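PDB 6ABJ: D-lactate dehydrogenase (Fermentative) from Pseudomonas aeruginosa, which probably catalyses the NADH-dependent interconversion of pyruvate and D-lactate, as a tetrameric member of the D-isomer specific 2-hydroxyacid dehydrogenase family. Local coordinates for residues Ile19-Ser24 with Glu30-Ser35; Tyr192-Ile197 with Gly202-Leu207. All coordinates share one frame; numbering follows the deposited sequence.

Interaction 1: Ile19-Ser24 with Glu30-Ser35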
ATOM      1  N   ILE B  19     -33.616  15.451  16.774  1.00 46.28           N
ATOM      2  CA  ILE B  19     -32.250  15.963  16.422  1.00 45.54           C
ATOM      3  C   ILE B  19     -31.841  15.313  15.117  1.00 44.33           C
ATOM      4  O   ILE B  19     -31.927  14.088  14.979  1.00 43.29           O
ATOM      5  CB  ILE B  19     -31.175  15.664  17.504  1.00 43.57           C
ATOM      6  CG1 ILE B  19     -31.580  16.220  18.874  1.00 45.45           C
ATOM      7  CG2 ILE B  19     -29.825  16.282  17.114  1.00 43.40           C
ATOM      8  CD1 ILE B  19     -30.901  15.564  20.049  1.00 43.37           C
ATOM      9  N   LEU B  20     -31.532  16.151  14.128  1.00 44.43           N
ATOM     10  CA  LEU B  20     -31.037  15.681  12.849  1.00 46.04           C
ATOM     11  C   LEU B  20     -29.510  15.878  12.798  1.00 44.99           C
ATOM     12  O   LEU B  20     -29.020  17.007  12.898  1.00 42.64           O
ATOM     13  CB  LEU B  20     -31.722  16.403  11.661  1.00 48.50           C
ATOM     14  CG  LEU B  20     -31.248  15.975  10.258  1.00 46.78           C
ATOM     15  CD1 LEU B  20     -31.512  14.493   9.984  1.00 49.76           C
ATOM     16  CD2 LEU B  20     -31.915  16.860   9.206  1.00 48.54           C
ATOM     17  N   PHE B  21     -28.779  14.768  12.604  1.00 42.96           N
ATOM     18  CA  PHE B  21     -27.319  14.792  12.438  1.00 41.76           C
ATOM     19  C   PHE B  21     -26.922  14.757  10.955  1.00 41.77           C
ATOM     20  O   PHE B  21     -27.375  13.867  10.248  1.00 42.17           O
ATOM     21  CB  PHE B  21     -26.710  13.549  13.084  1.00 40.97           C
ATOM     22  CG  PHE B  21     -26.875  13.477  14.589  1.00 40.59           C
ATOM     23  CD1 PHE B  21     -28.113  13.157  15.168  1.00 42.19           C
ATOM     24  CD2 PHE B  21     -25.787  13.692  15.417  1.00 40.53           C
ATOM     25  CE1 PHE B  21     -28.247  13.079  16.554  1.00 43.55           C
ATOM     26  CE2 PHE B  21     -25.900  13.589  16.787  1.00 41.19           C
ATOM     27  CZ  PHE B  21     -27.148  13.304  17.364  1.00 41.97           C
ATOM     28  N   PHE B  22     -26.152  15.756  10.508  1.00 38.91           N
ATOM     29  CA  PHE B  22     -25.627  15.784   9.185  1.00 39.19           C
ATOM     30  C   PHE B  22     -24.173  15.251   9.290  1.00 39.25           C
ATOM     31  O   PHE B  22     -23.616  15.185  10.395  1.00 37.23           O
ATOM     32  CB  PHE B  22     -25.611  17.188   8.589  1.00 42.19           C
ATOM     33  CG  PHE B  22     -26.934  17.679   8.155  1.00 44.08           C
ATOM     34  CD1 PHE B  22     -27.399  17.429   6.869  1.00 47.50           C
ATOM     35  CD2 PHE B  22     -27.762  18.378   9.062  1.00 47.90           C
ATOM     36  CE1 PHE B  22     -28.650  17.871   6.466  1.00 46.09           C
ATOM     37  CE2 PHE B  22     -29.027  18.813   8.663  1.00 47.08           C
ATOM     38  CZ  PHE B  22     -29.466  18.564   7.353  1.00 49.86           C
ATOM     39  N   SER B  23     -23.654  14.797   8.150  1.00 39.31           N
ATOM     40  CA  SER B  23     -22.274  14.214   8.015  1.00 38.54           C
ATOM     41  C   SER B  23     -22.045  13.038   8.981  1.00 36.15           C
ATOM     42  O   SER B  23     -21.003  12.883   9.549  1.00 36.02           O
ATOM     43  CB  SER B  23     -21.230  15.309   8.168  1.00 38.35           C
ATOM     44  OG  SER B  23     -21.359  16.319   7.131  1.00 37.51           O
ATOM     45  N   SER B  24     -23.060  12.212   9.146  1.00 37.13           N
ATOM     46  CA  SER B  24     -23.054  11.152  10.171  1.00 37.94           C
ATOM     47  C   SER B  24     -22.175   9.982   9.779  1.00 41.44           C
ATOM     48  O   SER B  24     -22.187   9.564   8.617  1.00 41.03           O
ATOM     49  CB  SER B  24     -24.458  10.639  10.397  1.00 38.10           C
ATOM     50  OG  SER B  24     -25.343  11.695  10.813  1.00 38.36           O
ATOM     51  N   GLU B  30     -23.248   5.248  16.913  1.00 46.25           N
ATOM     52  CA  GLU B  30     -22.972   4.344  18.004  1.00 45.20           C
ATOM     53  C   GLU B  30     -22.759   5.085  19.324  1.00 44.70           C
ATOM     54  O   GLU B  30     -23.353   4.717  20.346  1.00 49.93           O
ATOM     55  CB  GLU B  30     -21.778   3.471  17.554  1.00 50.94           C
ATOM     56  CG  GLU B  30     -21.293   2.429  18.527  1.00 55.97           C
ATOM     57  CD  GLU B  30     -20.918   1.153  17.797  1.00 70.94           C
ATOM     58  OE1 GLU B  30     -20.290   1.212  16.686  1.00 72.15           O
ATOM     59  OE2 GLU B  30     -21.275   0.080  18.322  1.00 76.30           O
ATOM     60  N   SER B  31     -22.001   6.201  19.322  1.00 38.88           N
ATOM     61  CA  SER B  31     -21.708   6.906  20.556  1.00 41.23           C
ATOM     62  C   SER B  31     -22.960   7.665  21.050  1.00 41.43           C
ATOM     63  O   SER B  31     -23.291   7.647  22.239  1.00 43.26           O
ATOM     64  CB  SER B  31     -20.530   7.896  20.390  1.00 36.83           C
ATOM     65  OG  SER B  31     -20.664   8.782  19.228  1.00 34.65           O
ATOM     66  N   PHE B  32     -23.644   8.335  20.125  1.00 44.23           N
ATOM     67  CA  PHE B  32     -24.823   9.164  20.522  1.00 41.08           C
ATOM     68  C   PHE B  32     -25.973   8.274  20.942  1.00 43.98           C
ATOM     69  O   PHE B  32     -26.694   8.605  21.859  1.00 42.42           O
ATOM     70  CB  PHE B  32     -25.231  10.107  19.388  1.00 38.50           C
ATOM     71  CG  PHE B  32     -24.501  11.416  19.421  1.00 37.74           C
ATOM     72  CD1 PHE B  32     -24.939  12.428  20.247  1.00 36.89           C
ATOM     73  CD2 PHE B  32     -23.325  11.615  18.708  1.00 35.34           C
ATOM     74  CE1 PHE B  32     -24.273  13.609  20.311  1.00 37.14           C
ATOM     75  CE2 PHE B  32     -22.652  12.813  18.772  1.00 36.95           C
ATOM     76  CZ  PHE B  32     -23.124  13.822  19.568  1.00 35.93           C
ATOM     77  N   GLN B  33     -26.155   7.125  20.293  1.00 47.48           N
ATOM     78  CA  GLN B  33     -27.190   6.203  20.818  1.00 52.60           C
ATOM     79  C   GLN B  33     -26.946   5.749  22.238  1.00 50.75           C
ATOM     80  O   GLN B  33     -27.876   5.715  23.025  1.00 55.21           O
ATOM     81  CB  GLN B  33     -27.439   5.034  19.896  1.00 56.15           C
ATOM     82  CG  GLN B  33     -28.173   5.576  18.699  1.00 64.10           C
ATOM     83  CD  GLN B  33     -28.626   4.562  17.708  1.00 75.68           C
ATOM     84  OE1 GLN B  33     -28.102   3.464  17.632  1.00 73.60           O
ATOM     85  NE2 GLN B  33     -29.626   4.942  16.930  1.00 81.69           N
ATOM     86  N   ALA B  34     -25.712   5.468  22.588  1.00 47.68           N
ATOM     87  CA  ALA B  34     -25.413   5.027  23.940  1.00 51.35           C
ATOM     88  C   ALA B  34     -25.589   6.172  24.926  1.00 53.55           C
ATOM     89  O   ALA B  34     -26.125   5.976  26.029  1.00 60.17           O
ATOM     90  CB  ALA B  34     -23.993   4.493  24.004  1.00 51.29           C
ATOM     91  N   SER B  35     -25.173   7.374  24.505  1.00 49.57           N
ATOM     92  CA  SER B  35     -25.259   8.521  25.374  1.00 49.38           C
ATOM     93  C   SER B  35     -26.722   8.951  25.617  1.00 51.07           C
ATOM     94  O   SER B  35     -27.045   9.542  26.648  1.00 53.67           O
ATOM     95  CB  SER B  35     -24.451   9.669  24.775  1.00 49.81           C
ATOM     96  OG  SER B  35     -24.608  10.800  25.612  1.00 60.42           O
TER

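Interaction 2: Tyr192-Ile197 with Gly202-Leu207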
ATOM      1  N   TYR B 192       2.082  30.696  31.036  1.00 42.32           N
ATOM      2  CA  TYR B 192       1.772  30.527  32.467  1.00 44.37           C
ATOM      3  C   TYR B 192       2.174  29.172  32.981  1.00 40.11           C
ATOM      4  O   TYR B 192       1.349  28.248  33.029  1.00 39.84           O
ATOM      5  CB  TYR B 192       0.279  30.746  32.732  1.00 47.90           C
ATOM      6  CG  TYR B 192      -0.212  32.072  32.209  1.00 51.21           C
ATOM      7  CD1 TYR B 192      -0.011  33.258  32.928  1.00 56.71           C
ATOM      8  CD2 TYR B 192      -0.921  32.142  31.008  1.00 51.10           C
ATOM      9  CE1 TYR B 192      -0.481  34.472  32.440  1.00 57.22           C
ATOM     10  CE2 TYR B 192      -1.393  33.341  30.520  1.00 57.06           C
ATOM     11  CZ  TYR B 192      -1.171  34.495  31.240  1.00 59.43           C
ATOM     12  OH  TYR B 192      -1.644  35.669  30.736  1.00 72.09           O
ATOM     13  N   PRO B 193       3.448  29.027  33.359  1.00 37.61           N
ATOM     14  CA  PRO B 193       3.934  27.752  33.814  1.00 40.91           C
ATOM     15  C   PRO B 193       3.158  27.228  34.984  1.00 42.62           C
ATOM     16  O   PRO B 193       2.674  28.028  35.746  1.00 44.16           O
ATOM     17  CB  PRO B 193       5.354  28.068  34.256  1.00 41.01           C
ATOM     18  CG  PRO B 193       5.777  29.179  33.368  1.00 41.92           C
ATOM     19  CD  PRO B 193       4.540  29.962  33.042  1.00 41.57           C
ATOM     20  N   ASN B 194       3.050  25.912  35.138  1.00 37.80           N
ATOM     21  CA  ASN B 194       2.428  25.346  36.309  1.00 40.38           C
ATOM     22  C   ASN B 194       3.333  24.344  37.039  1.00 44.02           C
ATOM     23  O   ASN B 194       4.289  23.793  36.450  1.00 41.36           O
ATOM     24  CB  ASN B 194       1.113  24.719  35.954  1.00 40.58           C
ATOM     25  CG  ASN B 194       1.264  23.433  35.154  1.00 38.72           C
ATOM     26  OD1 ASN B 194       1.661  22.384  35.675  1.00 39.43           O
ATOM     27  ND2 ASN B 194       0.935  23.524  33.871  1.00 36.89           N
ATOM     28  N   PRO B 195       3.047  24.105  38.339  1.00 45.99           N
ATOM     29  CA  PRO B 195       3.929  23.264  39.163  1.00 43.86           C
ATOM     30  C   PRO B 195       3.767  21.806  38.910  1.00 39.59           C
ATOM     31  O   PRO B 195       4.618  21.013  39.298  1.00 43.00           O
ATOM     32  CB  PRO B 195       3.481  23.575  40.610  1.00 48.08           C
ATOM     33  CG  PRO B 195       2.062  24.007  40.458  1.00 50.12           C
ATOM     34  CD  PRO B 195       2.030  24.791  39.162  1.00 48.66           C
ATOM     35  N   ARG B 196       2.704  21.434  38.230  1.00 36.88           N
ATOM     36  CA  ARG B 196       2.535  20.035  37.954  1.00 38.54           C
ATOM     37  C   ARG B 196       3.591  19.519  36.987  1.00 36.02           C
ATOM     38  O   ARG B 196       4.130  18.426  37.154  1.00 37.76           O
ATOM     39  CB  ARG B 196       1.128  19.762  37.419  1.00 41.15           C
ATOM     40  CG  ARG B 196       0.105  19.479  38.513  1.00 47.68           C
ATOM     41  CD  ARG B 196      -1.247  20.111  38.209  1.00 45.73           C
ATOM     42  NE  ARG B 196      -1.122  21.404  37.543  1.00 50.81           N
ATOM     43  CZ  ARG B 196      -1.895  21.803  36.539  1.00 45.80           C
ATOM     44  NH1 ARG B 196      -2.849  21.005  36.081  1.00 47.53           N
ATOM     45  NH2 ARG B 196      -1.712  22.997  35.993  1.00 45.28           N
ATOM     46  N   ILE B 197       3.877  20.326  35.977  1.00 36.74           N
ATOM     47  CA  ILE B 197       4.936  20.017  34.960  1.00 34.51           C
ATOM     48  C   ILE B 197       6.249  19.860  35.668  1.00 36.92           C
ATOM     49  O   ILE B 197       6.979  18.889  35.479  1.00 33.85           O
ATOM     50  CB  ILE B 197       5.048  21.154  33.953  1.00 35.08           C
ATOM     51  CG1 ILE B 197       3.775  21.211  33.079  1.00 37.70           C
ATOM     52  CG2 ILE B 197       6.314  21.009  33.119  1.00 32.20           C
ATOM     53  CD1 ILE B 197       3.678  20.101  32.032  1.00 38.65           C
ATOM     54  N   GLY B 202       9.758  18.210  34.766  1.00 34.29           N
ATOM     55  CA  GLY B 202       9.843  19.150  33.623  1.00 32.52           C
ATOM     56  C   GLY B 202      10.512  20.469  33.917  1.00 34.73           C
ATOM     57  O   GLY B 202      10.300  21.062  34.989  1.00 32.06           O
ATOM     58  N   ARG B 203      11.290  20.970  32.969  1.00 32.28           N
ATOM     59  CA  ARG B 203      12.014  22.257  33.109  1.00 32.23           C
ATOM     60  C   ARG B 203      11.365  23.265  32.163  1.00 34.03           C
ATOM     61  O   ARG B 203      11.358  23.076  30.904  1.00 31.89           O
ATOM     62  CB  ARG B 203      13.452  22.053  32.667  1.00 34.95           C
ATOM     63  CG  ARG B 203      14.501  22.659  33.561  1.00 40.72           C
ATOM     64  CD  ARG B 203      15.672  23.297  32.903  1.00 38.11           C
ATOM     65  NE  ARG B 203      16.257  22.607  31.731  1.00 36.80           N
ATOM     66  CZ  ARG B 203      16.707  23.256  30.660  1.00 36.84           C
ATOM     67  NH1 ARG B 203      16.656  24.582  30.584  1.00 37.77           N
ATOM     68  NH2 ARG B 203      17.246  22.623  29.651  1.00 35.66           N
ATOM     69  N   TYR B 204      10.900  24.388  32.688  1.00 32.84           N
ATOM     70  CA  TYR B 204      10.458  25.488  31.811  1.00 34.24           C
ATOM     71  C   TYR B 204      11.624  26.276  31.327  1.00 36.20           C
ATOM     72  O   TYR B 204      12.590  26.478  32.082  1.00 37.31           O
ATOM     73  CB  TYR B 204       9.431  26.439  32.522  1.00 35.14           C
ATOM     74  CG  TYR B 204       8.031  25.884  32.573  1.00 33.71           C
ATOM     75  CD1 TYR B 204       7.645  25.102  33.632  1.00 34.27           C
ATOM     76  CD2 TYR B 204       7.125  26.114  31.553  1.00 33.64           C
ATOM     77  CE1 TYR B 204       6.384  24.617  33.725  1.00 35.53           C
ATOM     78  CE2 TYR B 204       5.875  25.566  31.594  1.00 34.75           C
ATOM     79  CZ  TYR B 204       5.483  24.873  32.718  1.00 34.83           C
ATOM     80  OH  TYR B 204       4.218  24.317  32.826  1.00 34.80           O
ATOM     81  N   LEU B 205      11.532  26.751  30.081  1.00 33.34           N
ATOM     82  CA  LEU B 205      12.535  27.578  29.482  1.00 32.29           C
ATOM     83  C   LEU B 205      11.937  28.402  28.384  1.00 30.84           C
ATOM     84  O   LEU B 205      10.794  28.240  28.028  1.00 32.60           O
ATOM     85  CB  LEU B 205      13.767  26.789  29.010  1.00 32.56           C
ATOM     86  CG  LEU B 205      13.701  25.440  28.239  1.00 33.18           C
ATOM     87  CD1 LEU B 205      12.322  24.994  27.697  1.00 30.48           C
ATOM     88  CD2 LEU B 205      14.814  25.209  27.284  1.00 30.13           C
ATOM     89  N   ALA B 206      12.716  29.322  27.834  1.00 31.43           N
ATOM     90  CA  ALA B 206      12.268  30.111  26.711  1.00 30.85           C
ATOM     91  C   ALA B 206      11.949  29.257  25.457  1.00 32.58           C
ATOM     92  O   ALA B 206      12.578  28.233  25.222  1.00 30.11           O
ATOM     93  CB  ALA B 206      13.321  31.138  26.367  1.00 32.94           C
ATOM     94  N   LEU B 207      10.975  29.710  24.667  1.00 30.72           N
ATOM     95  CA  LEU B 207      10.535  28.992  23.486  1.00 31.96           C
ATOM     96  C   LEU B 207      11.769  28.679  22.618  1.00 30.74           C
ATOM     97  O   LEU B 207      11.867  27.558  22.089  1.00 29.63           O
ATOM     98  CB  LEU B 207       9.527  29.800  22.690  1.00 31.77           C
ATOM     99  CG  LEU B 207       9.023  29.307  21.370  1.00 33.01           C
ATOM    100  CD1 LEU B 207       8.447  27.892  21.476  1.00 34.19           C
ATOM    101  CD2 LEU B 207       8.007  30.249  20.769  1.00 36.66           C
TER

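Interaction 1: Ile19-Ser24 with Glu30-Ser35
Phe21, at the end of strand 18-21, and Phe32 of the following helix make the whole contact between Ile19-Ser24 and Glu30-Ser35, an edge-to-face pair of phenyl rings. Along the strand, Ile19 comes first; its side chain starts toward the helix but stops short of it and packs on Leu43, Cys65 and Ile331. The backbone of Leu20 hydrogen-bonds to Val63 and Cys65 of strand 63-66. Phe21 follows, its CG beside the backbone N and anti to the carbonyl carbon (chi1 -65°), which carries the ring off the sheet to the helix. The ring meets Phe32 with its far edge: Phe21 CE2 sits 3.6 Å above the Phe32 plane, over the ring centre, and Phe21 CZ lies 3.7 Å from Phe32 CD1. The two planes are inclined at 64° with centroids 4.8 Å apart, a tilted T-shaped pair in which the C-H edge of Phe21 faces the pi cloud of Phe32. Both rings are buried; helix 317-335 adds Ala324 and Leu328 against Phe32, while Phe45 meets Phe21. Beyond Phe21 the chain leaves the strand; Ser23 OG bonds to Asp70 OD1 and His49 ND1, Ser24 OG to the backbone O of Gln46. Such strand-to-helix packing is the hydrophobic seam of a beta-alpha-beta unit, here strand 18-21, helix 26-35 and strand 42-45 of a parallel sheet.

Interaction 2: Tyr192-Ile197 with Gly202-Leu207
Tyr204 lies with one ring face against Pro193 and its hydroxyl between Asn194 and Ile197. Pro193 CB stands over the ring centre, 3.5 Å from the centroid and 6° off the normal, a CH-pi contact almost along the ring normal; Pro193 CA presses on the same ring at CZ. The phenol is brought there by a first torsion that sets CG beside the backbone N of Tyr204. Its OH receives the backbone N-H of Asn194 at 3.0 Å in an almost straight bond, 171° at the hydrogen, and is also hydrogen-bonded to Thr168 OG1. The side-chain amide of Asn194 stands nearly upright to the ring, the planes 79° apart, and serves the helix instead: OD1 accepts from Ile197 N at 3.0 Å, with the donor tilted out of the carbonyl plane, so Asn194 is the N-cap of helix 195-199. Ile197 crosses the tyrosine at about a right angle, with CG2 3.7 Å from Tyr204 CE1 and CG1 close by the hydroxyl. Past the ring, Gly202 N gives a bent bond to Ile197 O at 2.9 Å, and the absence of a side chain at Gly202 leaves room for Ile197 CG2. One tyrosine therefore pairs an apolar face with a polar tip: proline and isoleucine pack the ring, while the backbone N-H of Asn194 and Thr168 OG1 hold the hydroxyl, tying the turn after NADH-binding Asp190, and through Thr168 the probably Rossmann-type glycine-rich loop, to 203-204, the outermost strand within this chain.

Interaction 1 comes first along the chain and is complete before interaction 2 begins. Their centres are 39 Å apart, with nearest atoms about 26 Å apart, on opposite sides of the chain's centre. Each joins parts of a beta-alpha-beta unit, but in different parallel sheets: interaction 1 lies in the domain of the five-stranded sheet holding strands 18-21 and 42-45, interaction 2 in the NAD-binding domain, on its Rossmann-type sheet. This is the two-domain layout of the family, with helix 317-335 returning from the far end of the chain to pack on Phe32. Tyr204 lies near Asp190, an NADH-binding residue, and the side chain of Phe32 is about 9 Å from that of NADH-binding Phe314.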